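Local coordinates for protein 6-phospho-beta-glucosidase BglT (Thermotoga maritima, PDB 1UP7) that hydrolyses cellobiose 6'-phosphate to glucose 6-phosphate and glucose, with NAD(+) and a manganese ion as cofactors in each subunit, at residues T136-T141 against T298-L303; P16-G21 against Y76-F81. All blocks are in the same frame, centred on the assembly; numbering follows the deposited sequence.

Contact 1 (T136-T141 against T298-L303); sequences TIVNFT and TAAAHL. With NAD (nicotinamide-adenine-dinucleotide), chain I.
With chi1 at -57°, Phe140 sets CG anti to its own carbonyl carbon and swings its ring from the end of strand 136-139 to Ala300 on helix 296-308. CZ leads: it lies 3.2 Å from Ala300 CB, and CE1 is 3.6 Å from the same methyl, which sits at the ring edge and in the ring plane. The edge geometry is clear, but the shorter distance is below a normal carbon-carbon contact and may reflect coordinate error. Two residues earlier, Val138 has CG1 anti to the backbone N (chi1 -177°), which presents both methyls to Leu303 CD2, 4.1 Å from each of Val138 CG1 and CG2. The two side chains run past each other in opposite directions, giving an ordinary van der Waals contact. No hydrogen bond crosses between the segments.

Another part of the Phe140 ring, the CD2-CE2 side, meets the cofactor. CD2 lies 3.4 Å from O7N of the nicotinamide carboxamide, which approaches obliquely, and Phe140 O is 3.3 Å from C1D of the adjoining ribose. Tyr296, at the start of the same helix, packs edge-to-face with this ring. On the backbone side of Phe140, Asn139 ND2 donates to Thr141 O on an in-plane lone pair (2.9 Å), bracing the turn that leaves the strand. With an alanine in place of Phe140, the Ala300 methyl and the nicotinamide carboxamide would probably both lose the ring they pack against.

The contact joins a strand of the Rossmann-type sheet to a helix in the family's C-terminal range, through buried carbon alone. Its chemistry implies that, between these two segments, apolar fit rather than hydrogen bonding joins the helix to the strand, with one aromatic ring serving both that junction and the nicotinamide pocket.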
# COMPACT_ATOMS: atom_id res chain seq x y z
N THR A 136 -15.85 -22.41 13.65
CA THR A 136 -15.51 -22.06 12.29
C THR A 136 -16.73 -22.30 11.43
O THR A 136 -17.30 -23.39 11.44
CB THR A 136 -14.35 -22.91 11.80
OG1 THR A 136 -13.17 -22.48 12.49
CG2 THR A 136 -14.05 -22.63 10.32
N ILE A 137 -17.12 -21.29 10.68
CA ILE A 137 -18.21 -21.47 9.74
C ILE A 137 -17.66 -21.76 8.36
O ILE A 137 -16.83 -21.02 7.87
CB ILE A 137 -19.16 -20.25 9.71
CG1 ILE A 137 -19.79 -20.01 11.08
CG2 ILE A 137 -20.29 -20.48 8.67
CD1 ILE A 137 -20.24 -18.55 11.31
N VAL A 138 -18.15 -22.85 7.75
CA VAL A 138 -17.85 -23.19 6.36
C VAL A 138 -19.08 -22.93 5.48
O VAL A 138 -20.14 -23.55 5.66
CB VAL A 138 -17.37 -24.64 6.25
CG1 VAL A 138 -16.98 -24.96 4.80
CG2 VAL A 138 -16.15 -24.85 7.19
N ASN A 139 -18.95 -21.98 4.56
CA ASN A 139 -20.10 -21.49 3.82
C ASN A 139 -20.23 -21.97 2.38
O ASN A 139 -19.31 -21.76 1.57
CB ASN A 139 -20.15 -19.97 3.83
CG ASN A 139 -21.41 -19.43 3.21
OD1 ASN A 139 -22.47 -19.43 3.86
ND2 ASN A 139 -21.34 -19.00 1.95
N PHE A 140 -21.37 -22.61 2.08
CA PHE A 140 -21.78 -22.91 0.69
C PHE A 140 -22.83 -21.95 0.17
O PHE A 140 -22.95 -21.76 -1.02
CB PHE A 140 -22.45 -24.28 0.57
CG PHE A 140 -21.61 -25.44 1.04
CD1 PHE A 140 -20.27 -25.29 1.35
CD2 PHE A 140 -22.21 -26.69 1.21
CE1 PHE A 140 -19.52 -26.37 1.80
CE2 PHE A 140 -21.45 -27.79 1.67
CZ PHE A 140 -20.10 -27.62 1.96
N THR A 141 -23.64 -21.38 1.06
CA THR A 141 -24.77 -20.53 0.67
C THR A 141 -24.35 -19.46 -0.32
O THR A 141 -23.41 -18.70 -0.06
CB THR A 141 -25.35 -19.87 1.92
OG1 THR A 141 -25.96 -20.88 2.72
CG2 THR A 141 -26.53 -18.88 1.54
N THR A 298 -16.72 -33.11 -0.81
CA THR A 298 -15.31 -33.35 -0.61
C THR A 298 -14.64 -32.05 -0.21
O THR A 298 -13.77 -32.06 0.68
CB THR A 298 -14.65 -33.92 -1.88
OG1 THR A 298 -15.32 -35.11 -2.26
CG2 THR A 298 -13.23 -34.45 -1.55
N ALA A 299 -15.00 -30.93 -0.84
CA ALA A 299 -14.24 -29.71 -0.57
C ALA A 299 -14.42 -29.35 0.91
O ALA A 299 -13.46 -28.98 1.58
CB ALA A 299 -14.63 -28.56 -1.50
N ALA A 300 -15.64 -29.50 1.41
CA ALA A 300 -15.92 -29.14 2.79
C ALA A 300 -15.29 -30.11 3.80
O ALA A 300 -14.74 -29.68 4.82
CB ALA A 300 -17.41 -29.01 3.02
N ALA A 301 -15.40 -31.41 3.52
CA ALA A 301 -14.89 -32.44 4.40
C ALA A 301 -13.36 -32.40 4.46
O ALA A 301 -12.78 -32.51 5.55
CB ALA A 301 -15.37 -33.83 3.95
N HIS A 302 -12.74 -32.26 3.29
CA HIS A 302 -11.29 -32.15 3.18
C HIS A 302 -10.79 -30.90 3.92
O HIS A 302 -9.79 -30.97 4.65
CB HIS A 302 -10.88 -32.16 1.70
CG HIS A 302 -10.75 -33.54 1.12
ND1 HIS A 302 -9.80 -33.87 0.17
CD2 HIS A 302 -11.43 -34.69 1.39
CE1 HIS A 302 -9.91 -35.15 -0.13
NE2 HIS A 302 -10.89 -35.67 0.59
N LEU A 303 -11.51 -29.78 3.76
CA LEU A 303 -11.22 -28.54 4.50
C LEU A 303 -11.26 -28.76 6.01
O LEU A 303 -10.32 -28.40 6.73
CB LEU A 303 -12.15 -27.40 4.09
CG LEU A 303 -11.88 -26.10 4.86
CD1 LEU A 303 -10.42 -25.58 4.63
CD2 LEU A 303 -12.92 -24.98 4.61
PA NAD I . -32.06 -25.92 -1.22
O1A NAD I . -33.19 -25.15 -1.79
O2A NAD I . -32.26 -27.45 -1.17
O5B NAD I . -31.88 -25.32 0.27
C5B NAD I . -31.24 -26.09 1.26
C4B NAD I . -32.07 -26.12 2.53
O4B NAD I . -32.02 -24.85 3.19
C3B NAD I . -33.54 -26.44 2.34
O3B NAD I . -33.82 -27.65 3.02
C2B NAD I . -34.29 -25.26 2.98
O2B NAD I . -35.43 -25.67 3.69
C1B NAD I . -33.23 -24.75 3.94
N9A NAD I . -33.40 -23.36 4.36
C8A NAD I . -33.89 -22.27 3.67
N7A NAD I . -33.79 -21.21 4.50
C5A NAD I . -33.21 -21.57 5.66
C6A NAD I . -32.89 -20.90 6.83
N6A NAD I . -33.13 -19.60 6.98
N1A NAD I . -32.30 -21.60 7.87
C2A NAD I . -32.06 -22.95 7.76
N3A NAD I . -32.41 -23.62 6.61
C4A NAD I . -32.97 -22.93 5.58
O3 NAD I . -30.78 -25.54 -2.11
PN NAD I . -29.41 -26.35 -2.30
O1N NAD I . -29.36 -26.62 -3.76
O2N NAD I . -29.23 -27.43 -1.35
O5D NAD I . -28.28 -25.29 -1.89
C5D NAD I . -28.30 -24.49 -0.73
C4D NAD I . -27.32 -23.32 -0.93
O4D NAD I . -25.98 -23.76 -1.13
C3D NAD I . -27.67 -22.49 -2.16
O3D NAD I . -27.46 -21.16 -1.78
C2D NAD I . -26.66 -22.92 -3.22
O2D NAD I . -26.33 -21.93 -4.18
C1D NAD I . -25.46 -23.39 -2.41
N1N NAD I . -24.95 -24.65 -2.95
C2N NAD I . -24.82 -25.67 -2.03
C3N NAD I . -24.36 -26.91 -2.40
C7N NAD I . -24.26 -27.98 -1.34
O7N NAD I . -23.13 -28.83 -1.21
N7N NAD I . -25.29 -28.12 -0.49
C4N NAD I . -24.01 -27.10 -3.74
C5N NAD I . -24.13 -26.07 -4.69
C6N NAD I . -24.61 -24.83 -4.28

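Contact 2 (P16-G21 against Y76-F81); sequences PELVKG and YVIFQF. With NAD (nicotinamide-adenine-dinucleotide), chain I.
A side-chain amide oxygen facing a leucine methyl is the odd feature here: Gln80 OE1 lies 3.4 Å from Leu18 CD2, and the two side chains meet at a slant. The polar bonding of this amide is at its other end, where NE2 donates to Gly9 O, with a weak bond to Thr15 OG1. That fixes the amide's rotation and is consistent with OE1 being the atom turned to the methyl.

The rest of the contact is apolar. Leu18, with CG anti to its backbone N (chi1 177°), reaches out from helix 15-25 toward Ile78 of strand 76-79, and they meet tip to tip. Ile78 CD1 fits against both leucine methyls, 4.0 Å from CD1 and 4.1 Å from CD2 of Leu18. The nearest CA atoms, those of Leu18 and Ile78, are 10.0 Å apart, so the side chains alone span the gap. Val7 of the neighbouring strand 4-8 touches both Leu18 and Gln80.

Just past the strand the chain meets NAD. Gln80 CG stands 3.8 Å from the carboxamide N7N, and Phe81 CB packs 3.3 Å from C4A of the adenine. The helix packed on the sheet belongs to the dinucleotide-binding Rossmann fold. The chemistry implies a division of labour: hydrocarbon joins Leu18 of the helix to the strand, whereas the amide of Gln80 ties the residue just past the strand to the cofactor-binding loop at Gly9.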
# COMPACT_ATOMS: atom_id res chain seq x y z
N PRO A 16 -26.70 -35.96 1.69
CA PRO A 16 -26.14 -37.31 1.66
C PRO A 16 -24.70 -37.32 1.18
O PRO A 16 -23.87 -38.03 1.74
CB PRO A 16 -27.03 -38.04 0.64
CG PRO A 16 -28.33 -37.30 0.68
CD PRO A 16 -27.90 -35.87 0.83
N GLU A 17 -24.38 -36.51 0.17
CA GLU A 17 -23.00 -36.38 -0.30
C GLU A 17 -22.09 -35.73 0.73
O GLU A 17 -20.97 -36.19 0.94
CB GLU A 17 -22.94 -35.64 -1.66
CG GLU A 17 -21.82 -36.08 -2.61
CD GLU A 17 -22.00 -37.48 -3.22
OE1 GLU A 17 -23.07 -37.80 -3.83
OE2 GLU A 17 -21.03 -38.27 -3.13
N LEU A 18 -22.56 -34.68 1.39
CA LEU A 18 -21.78 -34.12 2.50
C LEU A 18 -21.45 -35.17 3.55
O LEU A 18 -20.30 -35.28 3.99
CB LEU A 18 -22.50 -32.96 3.15
CG LEU A 18 -21.80 -32.36 4.36
CD1 LEU A 18 -20.61 -31.51 3.93
CD2 LEU A 18 -22.86 -31.53 5.09
N VAL A 19 -22.45 -35.95 3.92
CA VAL A 19 -22.31 -36.98 4.92
C VAL A 19 -21.29 -38.07 4.49
O VAL A 19 -20.45 -38.52 5.30
CB VAL A 19 -23.70 -37.55 5.25
CG1 VAL A 19 -23.60 -38.85 5.97
CG2 VAL A 19 -24.46 -36.52 6.08
N LYS A 20 -21.36 -38.46 3.22
CA LYS A 20 -20.40 -39.38 2.62
C LYS A 20 -18.98 -38.83 2.79
O LYS A 20 -18.09 -39.54 3.22
CB LYS A 20 -20.74 -39.59 1.14
CG LYS A 20 -19.62 -40.16 0.25
CD LYS A 20 -20.08 -41.41 -0.47
CE LYS A 20 -19.12 -41.82 -1.62
NZ LYS A 20 -19.29 -40.93 -2.83
N GLY A 21 -18.79 -37.57 2.43
CA GLY A 21 -17.54 -36.87 2.69
C GLY A 21 -17.09 -36.90 4.15
O GLY A 21 -15.94 -37.22 4.43
N TYR A 76 -17.44 -26.98 14.10
CA TYR A 76 -17.66 -26.49 12.72
C TYR A 76 -19.14 -26.31 12.43
O TYR A 76 -19.98 -27.13 12.83
CB TYR A 76 -17.02 -27.40 11.63
CG TYR A 76 -15.57 -27.61 11.89
CD1 TYR A 76 -14.61 -26.68 11.46
CD2 TYR A 76 -15.14 -28.71 12.65
CE1 TYR A 76 -13.25 -26.86 11.75
CE2 TYR A 76 -13.78 -28.89 12.96
CZ TYR A 76 -12.85 -27.97 12.49
OH TYR A 76 -11.52 -28.16 12.79
N VAL A 77 -19.45 -25.22 11.75
CA VAL A 77 -20.81 -24.97 11.29
C VAL A 77 -20.84 -24.79 9.77
O VAL A 77 -20.16 -23.91 9.21
CB VAL A 77 -21.47 -23.76 12.04
CG1 VAL A 77 -22.89 -23.49 11.57
CG2 VAL A 77 -21.49 -24.03 13.58
N ILE A 78 -21.65 -25.62 9.10
CA ILE A 78 -21.73 -25.58 7.66
C ILE A 78 -23.00 -24.86 7.24
O ILE A 78 -24.10 -25.32 7.54
CB ILE A 78 -21.66 -27.02 7.04
CG1 ILE A 78 -20.29 -27.67 7.37
CG2 ILE A 78 -21.94 -26.99 5.51
CD1 ILE A 78 -20.25 -29.17 7.14
N PHE A 79 -22.83 -23.72 6.55
CA PHE A 79 -23.96 -23.00 5.95
C PHE A 79 -24.24 -23.57 4.58
O PHE A 79 -23.41 -23.44 3.66
CB PHE A 79 -23.66 -21.50 5.77
CG PHE A 79 -23.78 -20.70 7.02
CD1 PHE A 79 -24.04 -21.32 8.26
CD2 PHE A 79 -23.61 -19.32 6.98
CE1 PHE A 79 -24.12 -20.57 9.43
CE2 PHE A 79 -23.72 -18.55 8.15
CZ PHE A 79 -23.97 -19.18 9.38
N GLN A 80 -25.42 -24.15 4.42
CA GLN A 80 -25.78 -24.84 3.19
C GLN A 80 -27.29 -24.66 2.92
O GLN A 80 -27.95 -25.46 2.25
CB GLN A 80 -25.30 -26.29 3.34
CG GLN A 80 -26.26 -27.32 3.06
CD GLN A 80 -25.85 -28.70 3.53
OE1 GLN A 80 -24.68 -29.03 3.59
NE2 GLN A 80 -26.83 -29.55 3.77
N PHE A 81 -27.83 -23.58 3.45
CA PHE A 81 -29.23 -23.19 3.27
C PHE A 81 -29.42 -22.20 2.12
O PHE A 81 -28.53 -21.45 1.78
CB PHE A 81 -29.82 -22.60 4.57
CG PHE A 81 -29.05 -21.44 5.11
CD1 PHE A 81 -27.95 -21.64 5.93
CD2 PHE A 81 -29.42 -20.12 4.77
CE1 PHE A 81 -27.23 -20.55 6.44
CE2 PHE A 81 -28.70 -19.03 5.26
CZ PHE A 81 -27.59 -19.25 6.08
PA NAD I . -32.06 -25.92 -1.22
O1A NAD I . -33.19 -25.15 -1.79
O2A NAD I . -32.26 -27.45 -1.17
O5B NAD I . -31.88 -25.32 0.27
C5B NAD I . -31.24 -26.09 1.26
C4B NAD I . -32.07 -26.12 2.53
O4B NAD I . -32.02 -24.85 3.19
C3B NAD I . -33.54 -26.44 2.34
O3B NAD I . -33.82 -27.65 3.02
C2B NAD I . -34.29 -25.26 2.98
O2B NAD I . -35.43 -25.67 3.69
C1B NAD I . -33.23 -24.75 3.94
N9A NAD I . -33.40 -23.36 4.36
C8A NAD I . -33.89 -22.27 3.67
N7A NAD I . -33.79 -21.21 4.50
C5A NAD I . -33.21 -21.57 5.66
C6A NAD I . -32.89 -20.90 6.83
N6A NAD I . -33.13 -19.60 6.98
N1A NAD I . -32.30 -21.60 7.87
C2A NAD I . -32.06 -22.95 7.76
N3A NAD I . -32.41 -23.62 6.61
C4A NAD I . -32.97 -22.93 5.58
O3 NAD I . -30.78 -25.54 -2.11
PN NAD I . -29.41 -26.35 -2.30
O1N NAD I . -29.36 -26.62 -3.76
O2N NAD I . -29.23 -27.43 -1.35
O5D NAD I . -28.28 -25.29 -1.89
C5D NAD I . -28.30 -24.49 -0.73
C4D NAD I . -27.32 -23.32 -0.93
O4D NAD I . -25.98 -23.76 -1.13
C3D NAD I . -27.67 -22.49 -2.16
O3D NAD I . -27.46 -21.16 -1.78
C2D NAD I . -26.66 -22.92 -3.22
O2D NAD I . -26.33 -21.93 -4.18
C1D NAD I . -25.46 -23.39 -2.41
N1N NAD I . -24.95 -24.65 -2.95
C2N NAD I . -24.82 -25.67 -2.03
C3N NAD I . -24.36 -26.91 -2.40
C7N NAD I . -24.26 -27.98 -1.34
O7N NAD I . -23.13 -28.83 -1.21
N7N NAD I . -25.29 -28.12 -0.49
C4N NAD I . -24.01 -27.10 -3.74
C5N NAD I . -24.13 -26.07 -4.69
C6N NAD I . -24.61 -24.83 -4.28

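From the N terminus, helix 15-25 comes first, and contact 2 closes a loop of 54 residues when strand 76-79 packs against it. Only after that does contact 1 open, at the neighbouring parallel strand 136-139, to close a longer loop of 156 residues at helix 296-308. The two therefore follow in series, neither nesting nor crossing. They meet nonetheless: Val138 N lies 2.7 Å from Val77 O and Phe140 N 2.7 Å from Phe79 O, probable sheet hydrogen bonds, while Ala301 CB packs on Gly21 O. Together they tie an early Rossmann helix and a C-terminal-range helix to adjacent strands, and the loops that follow both strands touch NAD.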